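Local coordinates for protein glucose-1-phosphate thymidylyltransferase (Bacillus anthracis, PDB 4ECM) that catalyses the transfer of a thymidylyl group from dTTP to glucose 1-phosphate, giving dTDP-glucose and pyrophosphate, probably as the entry step of dTDP-L-rhamnose synthesis, at residues A[108-113]-A[217-222]; A[112-117]-A[201-206]; A[196-201]-A[221-226]. All blocks are in the same frame, centred on the assembly; numbering follows the deposited sequence.

The three contacts join helices 110-115, 202-206 and 219-228 to one another and to strand 190-198 of the central mixed sheet. Helix 110-115 meets the start of helix 219-228 in contact 1 and helix 202-206 in contact 2; contact 3 sets strand 190-198 and the turn after it against helix 219-228. Contacts 2 and 3 are largely buried, whereas contact 1 is partly buried and borders the bound dTDP-glucose. Chemistry follows place: contact 1 packs aliphatic side chains beside backbone that also binds the thymine, contact 2 is apolar with no hydrogen bond across it, and contact 3 buries tyrosines whose hydroxyls are tied to polar side chains.

Contact 1 of 3, residues A[108-113]-A[217-222]; sequences GGIAQA and LEITDI. With DAU (2'deoxy-thymidine-5'-diphospho-alpha-D-glucose), chain B.
Leu217 and Ala111 carry this contact, the methyl of Ala111 lying 3.5 Å from Leu217 CB, with Leu217 O also at 3.3 Å from Ala111 CB. Leu217 holds CG beside its backbone N (chi1 -75°), and its two branches part from there: Leu217 CD2 rests on Gln112 CB at 3.7 Å, while CD1 lies near Gly108 O. Leu217 N gives a weak hydrogen bond to Gly108 O (3.4 Å). Ala111 CB also meets Ile222 CD1, at 3.8 Å. Ile219 crosses Ile110 obliquely, Ile219 CB lying 4.0 Å from Ile110 CG2; the other branch of Ile110 runs to the nucleotide sugar, Ile110 CD1 standing 3.7 Å from C1 of the glucose. Gly109, the N-cap of helix 110-115, gives its N-H to thymine O41 (Gly109 N to O41 2.8 Å, 148°), and its backbone angles call for glycine. The contact thus backs one wall of the dTDP-glucose pocket. Gln104 braces the helix start through Gln112 OE1 and Gly109 O, and beyond the pair Ile219 and Ile222 pack on strand 190-198, with Ile222 also reaching helix 202-206.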
loop_
_atom_site.group_PDB
_atom_site.type_symbol
_atom_site.label_atom_id
_atom_site.label_comp_id
_atom_site.label_asym_id
_atom_site.label_seq_id
_atom_site.Cartn_x
_atom_site.Cartn_y
_atom_site.Cartn_z
ATOM N N GLY A 108 -11.929 11.758 -15.743
ATOM C CA GLY A 108 -12.421 12.679 -16.761
ATOM C C GLY A 108 -13.001 12.042 -18.007
ATOM O O GLY A 108 -13.315 12.738 -18.969
ATOM N N GLY A 109 -13.147 10.724 -18.008
ATOM C CA GLY A 109 -13.787 10.052 -19.128
ATOM C C GLY A 109 -12.972 9.008 -19.856
ATOM O O GLY A 109 -11.736 9.034 -19.872
ATOM N N ILE A 110 -13.705 8.087 -20.471
ATOM C CA ILE A 110 -13.134 7.016 -21.251
ATOM C C ILE A 110 -12.236 7.559 -22.367
ATOM O O ILE A 110 -11.136 7.055 -22.563
ATOM C CB ILE A 110 -14.246 6.151 -21.863
ATOM C CG1 ILE A 110 -14.945 5.348 -20.759
ATOM C CG2 ILE A 110 -13.676 5.188 -22.933
ATOM C CD1 ILE A 110 -16.256 4.767 -21.194
ATOM N N ALA A 111 -12.717 8.585 -23.069
ATOM C CA ALA A 111 -12.019 9.179 -24.186
ATOM C C ALA A 111 -10.729 9.846 -23.711
ATOM O O ALA A 111 -9.709 9.765 -24.376
ATOM C CB ALA A 111 -12.932 10.177 -24.913
ATOM N N GLN A 112 -10.784 10.466 -22.542
ATOM C CA GLN A 112 -9.609 11.091 -21.927
ATOM C C GLN A 112 -8.536 10.021 -21.590
ATOM O O GLN A 112 -7.340 10.202 -21.833
ATOM C CB GLN A 112 -10.031 11.788 -20.630
ATOM C CG GLN A 112 -8.916 12.600 -19.965
ATOM C CD GLN A 112 -9.336 13.165 -18.606
ATOM O OE1 GLN A 112 -9.626 12.419 -17.667
ATOM N NE2 GLN A 112 -9.314 14.492 -18.489
ATOM N N ALA A 113 -8.990 8.918 -20.994
ATOM C CA ALA A 113 -8.106 7.816 -20.631
ATOM C C ALA A 113 -7.430 7.268 -21.885
ATOM O O ALA A 113 -6.222 7.055 -21.922
ATOM C CB ALA A 113 -8.891 6.718 -19.904
ATOM N N LEU A 217 -15.344 13.410 -21.629
ATOM C CA LEU A 217 -15.026 13.279 -23.045
ATOM C C LEU A 217 -15.691 11.964 -23.398
ATOM O O LEU A 217 -15.322 10.916 -22.818
ATOM C CB LEU A 217 -13.496 13.233 -23.244
ATOM C CG LEU A 217 -12.704 14.557 -23.097
ATOM C CD1 LEU A 217 -13.100 15.370 -21.859
ATOM C CD2 LEU A 217 -11.190 14.302 -23.125
ATOM N N GLU A 218 -16.673 11.990 -24.309
ATOM C CA GLU A 218 -17.476 10.770 -24.606
ATOM C C GLU A 218 -16.980 9.866 -25.737
ATOM O O GLU A 218 -16.751 10.321 -26.853
ATOM C CB GLU A 218 -18.926 11.150 -24.888
ATOM C CG GLU A 218 -19.655 11.867 -23.747
ATOM C CD GLU A 218 -19.980 10.976 -22.558
ATOM O OE1 GLU A 218 -19.682 9.758 -22.596
ATOM O OE2 GLU A 218 -20.549 11.499 -21.575
ATOM N N ILE A 219 -16.863 8.567 -25.452
ATOM C CA ILE A 219 -16.429 7.599 -26.458
ATOM C C ILE A 219 -17.451 7.543 -27.606
ATOM O O ILE A 219 -17.081 7.305 -28.766
ATOM C CB ILE A 219 -16.183 6.168 -25.868
ATOM C CG1 ILE A 219 -15.272 5.357 -26.786
ATOM C CG2 ILE A 219 -17.476 5.435 -25.643
ATOM C CD1 ILE A 219 -13.835 5.938 -26.918
ATOM N N THR A 220 -18.724 7.777 -27.295
ATOM C CA THR A 220 -19.766 7.794 -28.336
ATOM C C THR A 220 -19.464 8.885 -29.404
ATOM O O THR A 220 -19.667 8.660 -30.604
ATOM C CB THR A 220 -21.168 7.950 -27.730
ATOM O OG1 THR A 220 -21.524 6.734 -27.052
ATOM C CG2 THR A 220 -22.206 8.245 -28.815
ATOM N N ASP A 221 -18.947 10.034 -28.975
ATOM C CA ASP A 221 -18.582 11.102 -29.932
ATOM C C ASP A 221 -17.513 10.625 -30.916
ATOM O O ASP A 221 -17.564 10.942 -32.115
ATOM C CB ASP A 221 -18.100 12.347 -29.197
ATOM C CG ASP A 221 -19.177 12.957 -28.324
ATOM O OD1 ASP A 221 -20.383 12.727 -28.600
ATOM O OD2 ASP A 221 -18.825 13.671 -27.365
ATOM N N ILE A 222 -16.553 9.863 -30.410
ATOM C CA ILE A 222 -15.499 9.297 -31.239
ATOM C C ILE A 222 -16.091 8.309 -32.238
ATOM O O ILE A 222 -15.765 8.333 -33.430
ATOM C CB ILE A 222 -14.454 8.568 -30.383
ATOM C CG1 ILE A 222 -13.625 9.572 -29.591
ATOM C CG2 ILE A 222 -13.538 7.695 -31.253
ATOM C CD1 ILE A 222 -12.726 8.902 -28.534
HETATM O O6 DAU B . -20.326 -0.738 -20.539
HETATM C C6 DAU B . -20.607 -0.256 -21.855
HETATM C C5 DAU B . -20.817 1.251 -21.812
HETATM O O5 DAU B . -19.653 1.827 -21.227
HETATM C C4 DAU B . -21.067 1.829 -23.209
HETATM O O4 DAU B . -22.276 1.320 -23.760
HETATM C C3 DAU B . -21.145 3.354 -23.198
HETATM O O3 DAU B . -21.255 3.823 -24.559
HETATM C C2 DAU B . -19.876 3.894 -22.528
HETATM O O2 DAU B . -19.936 5.326 -22.388
HETATM C C1 DAU B . -19.663 3.259 -21.159
HETATM O O1 DAU B . -20.694 3.694 -20.281
HETATM P P2 DAU B . -20.483 3.668 -18.680
HETATM O O3P DAU B . -20.603 2.260 -18.148
HETATM O O4P DAU B . -21.326 4.778 -18.118
HETATM O OPP DAU B . -18.920 4.061 -18.540
HETATM P P DAU B . -18.185 4.152 -17.113
HETATM O O1P DAU B . -18.800 3.143 -16.173
HETATM O O2P DAU B . -18.099 5.586 -16.732
HETATM O "O5'" DAU B . -16.702 3.618 -17.453
HETATM C "C5'" DAU B . -16.511 2.249 -17.746
HETATM C "C4'" DAU B . -15.058 1.783 -17.640
HETATM O "O4'" DAU B . -14.111 2.694 -18.194
HETATM C "C3'" DAU B . -14.633 1.480 -16.220
HETATM O "O3'" DAU B . -14.136 0.139 -16.249
HETATM C "C2'" DAU B . -13.528 2.457 -15.899
HETATM C "C1'" DAU B . -13.095 2.990 -17.258
HETATM N N11 DAU B . -12.954 4.452 -17.364
HETATM C C61 DAU B . -14.086 5.256 -17.074
HETATM C C51 DAU B . -13.946 6.606 -16.825
HETATM C C5A DAU B . -15.174 7.471 -16.625
HETATM C C21 DAU B . -11.676 5.013 -17.181
HETATM O O21 DAU B . -10.605 4.231 -17.381
HETATM N N31 DAU B . -11.502 6.336 -16.942
HETATM C C41 DAU B . -12.569 7.155 -16.751
HETATM O O41 DAU B . -12.378 8.469 -16.493
#

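Contact 2 of 3, residues A[112-117]-A[201-206]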
loop_
_atom_site.group_PDB
_atom_site.type_symbol
_atom_site.label_atom_id
_atom_site.label_comp_id
_atom_site.label_asym_id
_atom_site.label_seq_id
_atom_site.Cartn_x
_atom_site.Cartn_y
_atom_site.Cartn_z
ATOM N N GLN A 112 -10.784 10.466 -22.542
ATOM C CA GLN A 112 -9.609 11.091 -21.927
ATOM C C GLN A 112 -8.536 10.021 -21.590
ATOM O O GLN A 112 -7.340 10.202 -21.833
ATOM C CB GLN A 112 -10.031 11.788 -20.630
ATOM C CG GLN A 112 -8.916 12.600 -19.965
ATOM C CD GLN A 112 -9.336 13.165 -18.606
ATOM O OE1 GLN A 112 -9.626 12.419 -17.667
ATOM N NE2 GLN A 112 -9.314 14.492 -18.489
ATOM N N ALA A 113 -8.990 8.918 -20.994
ATOM C CA ALA A 113 -8.106 7.816 -20.631
ATOM C C ALA A 113 -7.430 7.268 -21.885
ATOM O O ALA A 113 -6.222 7.055 -21.922
ATOM C CB ALA A 113 -8.891 6.718 -19.904
ATOM N N LEU A 114 -8.205 7.088 -22.940
ATOM C CA LEU A 114 -7.654 6.560 -24.191
ATOM C C LEU A 114 -6.605 7.501 -24.763
ATOM O O LEU A 114 -5.616 7.048 -25.338
ATOM C CB LEU A 114 -8.766 6.327 -25.209
ATOM C CG LEU A 114 -8.354 5.836 -26.592
ATOM C CD1 LEU A 114 -7.646 4.511 -26.508
ATOM C CD2 LEU A 114 -9.592 5.719 -27.478
ATOM N N GLY A 115 -6.806 8.800 -24.575
ATOM C CA GLY A 115 -5.871 9.819 -25.093
ATOM C C GLY A 115 -4.451 9.674 -24.577
ATOM O O GLY A 115 -3.509 10.035 -25.264
ATOM N N LEU A 116 -4.296 9.142 -23.359
ATOM C CA LEU A 116 -2.968 8.931 -22.738
ATOM C C LEU A 116 -2.141 7.835 -23.454
ATOM O O LEU A 116 -0.926 7.704 -23.235
ATOM C CB LEU A 116 -3.143 8.508 -21.272
ATOM C CG LEU A 116 -3.997 9.420 -20.387
ATOM C CD1 LEU A 116 -4.303 8.748 -19.054
ATOM C CD2 LEU A 116 -3.341 10.799 -20.188
ATOM N N CYS A 117 -2.802 7.054 -24.303
ATOM C CA CYS A 117 -2.151 5.946 -24.996
ATOM C C CYS A 117 -1.628 6.313 -26.384
ATOM O O CYS A 117 -1.171 5.450 -27.113
ATOM C CB CYS A 117 -3.153 4.796 -25.144
ATOM S SG CYS A 117 -3.987 4.319 -23.645
ATOM N N LYS A 201 -5.913 7.069 -36.027
ATOM C CA LYS A 201 -6.493 8.384 -36.258
ATOM C C LYS A 201 -7.351 8.861 -35.097
ATOM O O LYS A 201 -7.655 10.049 -34.999
ATOM C CB LYS A 201 -7.311 8.405 -37.555
ATOM C CG LYS A 201 -6.456 8.182 -38.812
ATOM C CD LYS A 201 -7.242 8.448 -40.105
ATOM C CE LYS A 201 -6.340 8.299 -41.354
ATOM N NZ LYS A 201 -7.106 8.394 -42.650
ATOM N N VAL A 202 -7.722 7.949 -34.199
ATOM C CA VAL A 202 -8.572 8.314 -33.080
ATOM C C VAL A 202 -7.940 9.409 -32.205
ATOM O O VAL A 202 -8.647 10.286 -31.681
ATOM C CB VAL A 202 -8.943 7.083 -32.227
ATOM C CG1 VAL A 202 -7.695 6.430 -31.632
ATOM C CG2 VAL A 202 -9.950 7.457 -31.119
ATOM N N PHE A 203 -6.615 9.388 -32.079
ATOM C CA PHE A 203 -5.919 10.349 -31.216
ATOM C C PHE A 203 -5.999 11.785 -31.702
ATOM O O PHE A 203 -6.164 12.704 -30.888
ATOM C CB PHE A 203 -4.462 9.920 -30.968
ATOM C CG PHE A 203 -4.351 8.552 -30.377
ATOM C CD1 PHE A 203 -4.823 8.302 -29.095
ATOM C CD2 PHE A 203 -3.814 7.509 -31.102
ATOM C CE1 PHE A 203 -4.762 7.026 -28.553
ATOM C CE2 PHE A 203 -3.741 6.240 -30.562
ATOM C CZ PHE A 203 -4.220 6.001 -29.280
ATOM N N SER A 204 -5.883 11.986 -33.010
ATOM C CA SER A 204 -5.990 13.329 -33.575
ATOM C C SER A 204 -7.397 13.896 -33.323
ATOM O O SER A 204 -7.560 15.096 -33.108
ATOM C CB SER A 204 -5.683 13.309 -35.065
ATOM O OG SER A 204 -6.592 12.444 -35.716
ATOM N N TYR A 205 -8.409 13.036 -33.340
ATOM C CA TYR A 205 -9.756 13.498 -33.054
ATOM C C TYR A 205 -9.983 13.713 -31.554
ATOM O O TYR A 205 -10.708 14.640 -31.176
ATOM C CB TYR A 205 -10.844 12.571 -33.601
ATOM C CG TYR A 205 -12.220 13.157 -33.325
ATOM C CD1 TYR A 205 -12.733 14.184 -34.123
ATOM C CD2 TYR A 205 -12.983 12.729 -32.238
ATOM C CE1 TYR A 205 -13.988 14.753 -33.861
ATOM C CE2 TYR A 205 -14.240 13.287 -31.968
ATOM C CZ TYR A 205 -14.735 14.297 -32.783
ATOM O OH TYR A 205 -15.975 14.852 -32.524
ATOM N N ILE A 206 -9.398 12.871 -30.696
ATOM C CA ILE A 206 -9.572 13.059 -29.249
ATOM C C ILE A 206 -9.136 14.470 -28.844
ATOM O O ILE A 206 -9.660 15.023 -27.881
ATOM C CB ILE A 206 -8.813 12.021 -28.390
ATOM C CG1 ILE A 206 -9.452 10.641 -28.515
ATOM C CG2 ILE A 206 -8.837 12.421 -26.898
ATOM C CD1 ILE A 206 -8.771 9.597 -27.688
#
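Leu114 reaches from helix 110-115 into the side of helix 202-206, a helix-to-helix contact beside the central mixed sheet of this nucleotidyltransferase, a Rossmann-like alpha/beta fold. With CG anti to the backbone N (chi1 177°), Leu114 extends its branches toward the second helix. Leu114 CG comes within 3.9 Å of Ile206 CD1, the two side chains crossing at about a right angle, and Leu114 CD2 meets Val202 CG2 tip to tip at 4.1 Å. Met126 and Val128 of strand 125-130 lie against the same leucine, so it packs against both helix and sheet.

Next in sequence, Gly115 has no side chain and offers backbone alone to its partner: Ile206 CD1 rests on Gly115 N at 3.8 Å and touches its CA nearly as closely. The helices approach closely here, the CA atoms of Gly115 and Phe203 being 6.1 Å apart. Cys117 then turns its backbone to Phe203, with Cys117 O 3.8 Å from Phe203 CZ, while its side chain packs on Met74 and Ile76 of strand 72-77.

No hydrogen bond joins the two segments; apolar packing and backbone against the aromatic ring make up the contact. Val202 CG1 sits over the centre of one face of the Phe203 ring, and Met126 of strand 125-130 also touches this side chain. At the ring's edge, in its plane, Phe203 CE1 lies 3.3 Å from Leu114 O, the carbonyl that also accepts the N-H of Cys117.

Contact 3 of 3, residues A[196-201]-A[221-226]; sequences YLYDSK and DINNWY
A buried strand-to-helix contact, clasped by two tyrosine hydrogen bonds, lays helix 219-228 across the end of strand 190-198 and the turn that follows. The short segments run at 49° to each other with axes 11.2 Å apart at closest approach, a gap bridged by long side chains. Tyr198 OH donates to Asn223 OD1 (2.6 Å), which lies at the edge of the tyrosine ring with the amide nearly coplanar. Asn223 ND2 comes 3.5 Å from Tyr196 CE1. The rings of Tyr198 and Tyr226 are almost parallel but slid apart, centroids 5.5 Å from each other, and touch mainly through Tyr198 CD1 and Tyr226 CE2.

Tyr226 OH donates to Asp199 OD1 (2.7 Å), arriving on the anti side and 30° out of the carboxylate plane. Lys201 N reaches Asp199 OD1 (3.1 Å) from the opposite face, well above that plane, a capping bond at the turn leading into helix 202-206. Asp199 CG stands between its backbone N and carbonyl carbon (chi1 64°), the setting in which OD1 takes both bonds, while OD2 is taken by Gly152 N. Both carboxylate oxygens are therefore engaged, which fixes the rotation of Asp199 and would favour its charged form. Trp225 sits against one face of Tyr226 with CZ3 over the ring centre, and Trp225 CH2 meets Lys201 O at 3.6 Å. Such packing of a helix on a central sheet belongs to the layered alpha/beta core of nucleotidyltransferases, and Tyr196 places it beside the dTDP-glucose site.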
loop_
_atom_site.group_PDB
_atom_site.type_symbol
_atom_site.label_atom_id
_atom_site.label_comp_id
_atom_site.label_asym_id
_atom_site.label_seq_id
_atom_site.Cartn_x
_atom_site.Cartn_y
_atom_site.Cartn_z
ATOM N N TYR A 196 -13.733 -1.701 -28.240
ATOM C CA TYR A 196 -13.569 -0.854 -29.408
ATOM C C TYR A 196 -12.304 -1.197 -30.199
ATOM O O TYR A 196 -11.244 -1.463 -29.623
ATOM C CB TYR A 196 -13.481 0.611 -28.953
ATOM C CG TYR A 196 -14.583 1.009 -28.001
ATOM C CD1 TYR A 196 -15.877 1.221 -28.452
ATOM C CD2 TYR A 196 -14.333 1.175 -26.652
ATOM C CE1 TYR A 196 -16.890 1.571 -27.577
ATOM C CE2 TYR A 196 -15.344 1.536 -25.772
ATOM C CZ TYR A 196 -16.613 1.730 -26.238
ATOM O OH TYR A 196 -17.612 2.074 -25.356
ATOM N N LEU A 197 -12.422 -1.200 -31.523
ATOM C CA LEU A 197 -11.278 -1.446 -32.369
ATOM C C LEU A 197 -11.074 -0.176 -33.174
ATOM O O LEU A 197 -11.989 0.251 -33.891
ATOM C CB LEU A 197 -11.461 -2.685 -33.251
ATOM C CG LEU A 197 -11.707 -4.015 -32.506
ATOM C CD1 LEU A 197 -13.189 -4.175 -32.127
ATOM C CD2 LEU A 197 -11.285 -5.205 -33.316
ATOM N N TYR A 198 -9.893 0.442 -33.024
ATOM C CA TYR A 198 -9.566 1.728 -33.687
ATOM C C TYR A 198 -8.233 1.750 -34.437
ATOM O O TYR A 198 -7.309 0.994 -34.116
ATOM C CB TYR A 198 -9.460 2.864 -32.663
ATOM C CG TYR A 198 -10.704 3.193 -31.873
ATOM C CD1 TYR A 198 -11.881 3.543 -32.516
ATOM C CD2 TYR A 198 -10.677 3.240 -30.490
ATOM C CE1 TYR A 198 -13.023 3.868 -31.810
ATOM C CE2 TYR A 198 -11.829 3.582 -29.753
ATOM C CZ TYR A 198 -12.999 3.890 -30.429
ATOM O OH TYR A 198 -14.148 4.226 -29.745
ATOM N N ASP A 199 -8.148 2.620 -35.450
ATOM C CA ASP A 199 -6.883 2.871 -36.104
ATOM C C ASP A 199 -6.280 4.071 -35.360
ATOM O O ASP A 199 -6.928 4.667 -34.499
ATOM C CB ASP A 199 -7.001 3.091 -37.625
ATOM C CG ASP A 199 -7.792 4.336 -38.015
ATOM O OD1 ASP A 199 -8.145 5.154 -37.149
ATOM O OD2 ASP A 199 -8.051 4.489 -39.230
ATOM N N SER A 200 -5.049 4.433 -35.691
ATOM C CA SER A 200 -4.352 5.496 -34.962
ATOM C C SER A 200 -4.931 6.905 -35.151
ATOM O O SER A 200 -4.498 7.832 -34.475
ATOM C CB SER A 200 -2.871 5.500 -35.339
ATOM O OG SER A 200 -2.722 5.827 -36.706
ATOM N N LYS A 201 -5.913 7.069 -36.027
ATOM C CA LYS A 201 -6.493 8.384 -36.258
ATOM C C LYS A 201 -7.351 8.861 -35.097
ATOM O O LYS A 201 -7.655 10.049 -34.999
ATOM C CB LYS A 201 -7.311 8.405 -37.555
ATOM C CG LYS A 201 -6.456 8.182 -38.812
ATOM C CD LYS A 201 -7.242 8.448 -40.105
ATOM C CE LYS A 201 -6.340 8.299 -41.354
ATOM N NZ LYS A 201 -7.106 8.394 -42.650
ATOM N N ASP A 221 -18.947 10.034 -28.975
ATOM C CA ASP A 221 -18.582 11.102 -29.932
ATOM C C ASP A 221 -17.513 10.625 -30.916
ATOM O O ASP A 221 -17.564 10.942 -32.115
ATOM C CB ASP A 221 -18.100 12.347 -29.197
ATOM C CG ASP A 221 -19.177 12.957 -28.324
ATOM O OD1 ASP A 221 -20.383 12.727 -28.600
ATOM O OD2 ASP A 221 -18.825 13.671 -27.365
ATOM N N ILE A 222 -16.553 9.863 -30.410
ATOM C CA ILE A 222 -15.499 9.297 -31.239
ATOM C C ILE A 222 -16.091 8.309 -32.238
ATOM O O ILE A 222 -15.765 8.333 -33.430
ATOM C CB ILE A 222 -14.454 8.568 -30.383
ATOM C CG1 ILE A 222 -13.625 9.572 -29.591
ATOM C CG2 ILE A 222 -13.538 7.695 -31.253
ATOM C CD1 ILE A 222 -12.726 8.902 -28.534
ATOM N N ASN A 223 -16.962 7.431 -31.751
ATOM C CA ASN A 223 -17.597 6.454 -32.633
ATOM C C ASN A 223 -18.436 7.143 -33.724
ATOM O O ASN A 223 -18.403 6.723 -34.884
ATOM C CB ASN A 223 -18.365 5.420 -31.810
ATOM C CG ASN A 223 -17.432 4.613 -30.920
ATOM O OD1 ASN A 223 -16.273 4.409 -31.285
ATOM N ND2 ASN A 223 -17.918 4.154 -29.753
ATOM N N ASN A 224 -19.134 8.219 -33.369
ATOM C CA ASN A 224 -19.912 8.974 -34.358
ATOM C C ASN A 224 -19.012 9.703 -35.390
ATOM O O ASN A 224 -19.395 9.849 -36.549
ATOM C CB ASN A 224 -20.886 9.961 -33.679
ATOM C CG ASN A 224 -22.173 9.287 -33.179
ATOM O OD1 ASN A 224 -22.688 8.381 -33.824
ATOM N ND2 ASN A 224 -22.712 9.767 -32.055
ATOM N N TRP A 225 -17.827 10.156 -34.967
ATOM C CA TRP A 225 -16.869 10.820 -35.869
ATOM C C TRP A 225 -16.458 9.836 -36.953
ATOM O O TRP A 225 -16.517 10.144 -38.145
ATOM C CB TRP A 225 -15.647 11.352 -35.086
ATOM C CG TRP A 225 -14.525 11.892 -35.943
ATOM C CD1 TRP A 225 -14.520 13.062 -36.653
ATOM C CD2 TRP A 225 -13.224 11.289 -36.152
ATOM N NE1 TRP A 225 -13.320 13.211 -37.304
ATOM C CE2 TRP A 225 -12.504 12.145 -37.017
ATOM C CE3 TRP A 225 -12.603 10.105 -35.698
ATOM C CZ2 TRP A 225 -11.184 11.861 -37.439
ATOM C CZ3 TRP A 225 -11.301 9.823 -36.119
ATOM C CH2 TRP A 225 -10.611 10.699 -36.993
ATOM N N TYR A 226 -16.055 8.636 -36.547
ATOM C CA TYR A 226 -15.718 7.596 -37.525
ATOM C C TYR A 226 -16.917 7.244 -38.411
ATOM O O TYR A 226 -16.755 6.992 -39.602
ATOM C CB TYR A 226 -15.261 6.326 -36.843
ATOM C CG TYR A 226 -13.818 6.266 -36.391
ATOM C CD1 TYR A 226 -12.795 6.023 -37.307
ATOM C CD2 TYR A 226 -13.486 6.343 -35.049
ATOM C CE1 TYR A 226 -11.476 5.901 -36.897
ATOM C CE2 TYR A 226 -12.164 6.219 -34.622
ATOM C CZ TYR A 226 -11.165 5.997 -35.549
ATOM O OH TYR A 226 -9.855 5.855 -35.127
#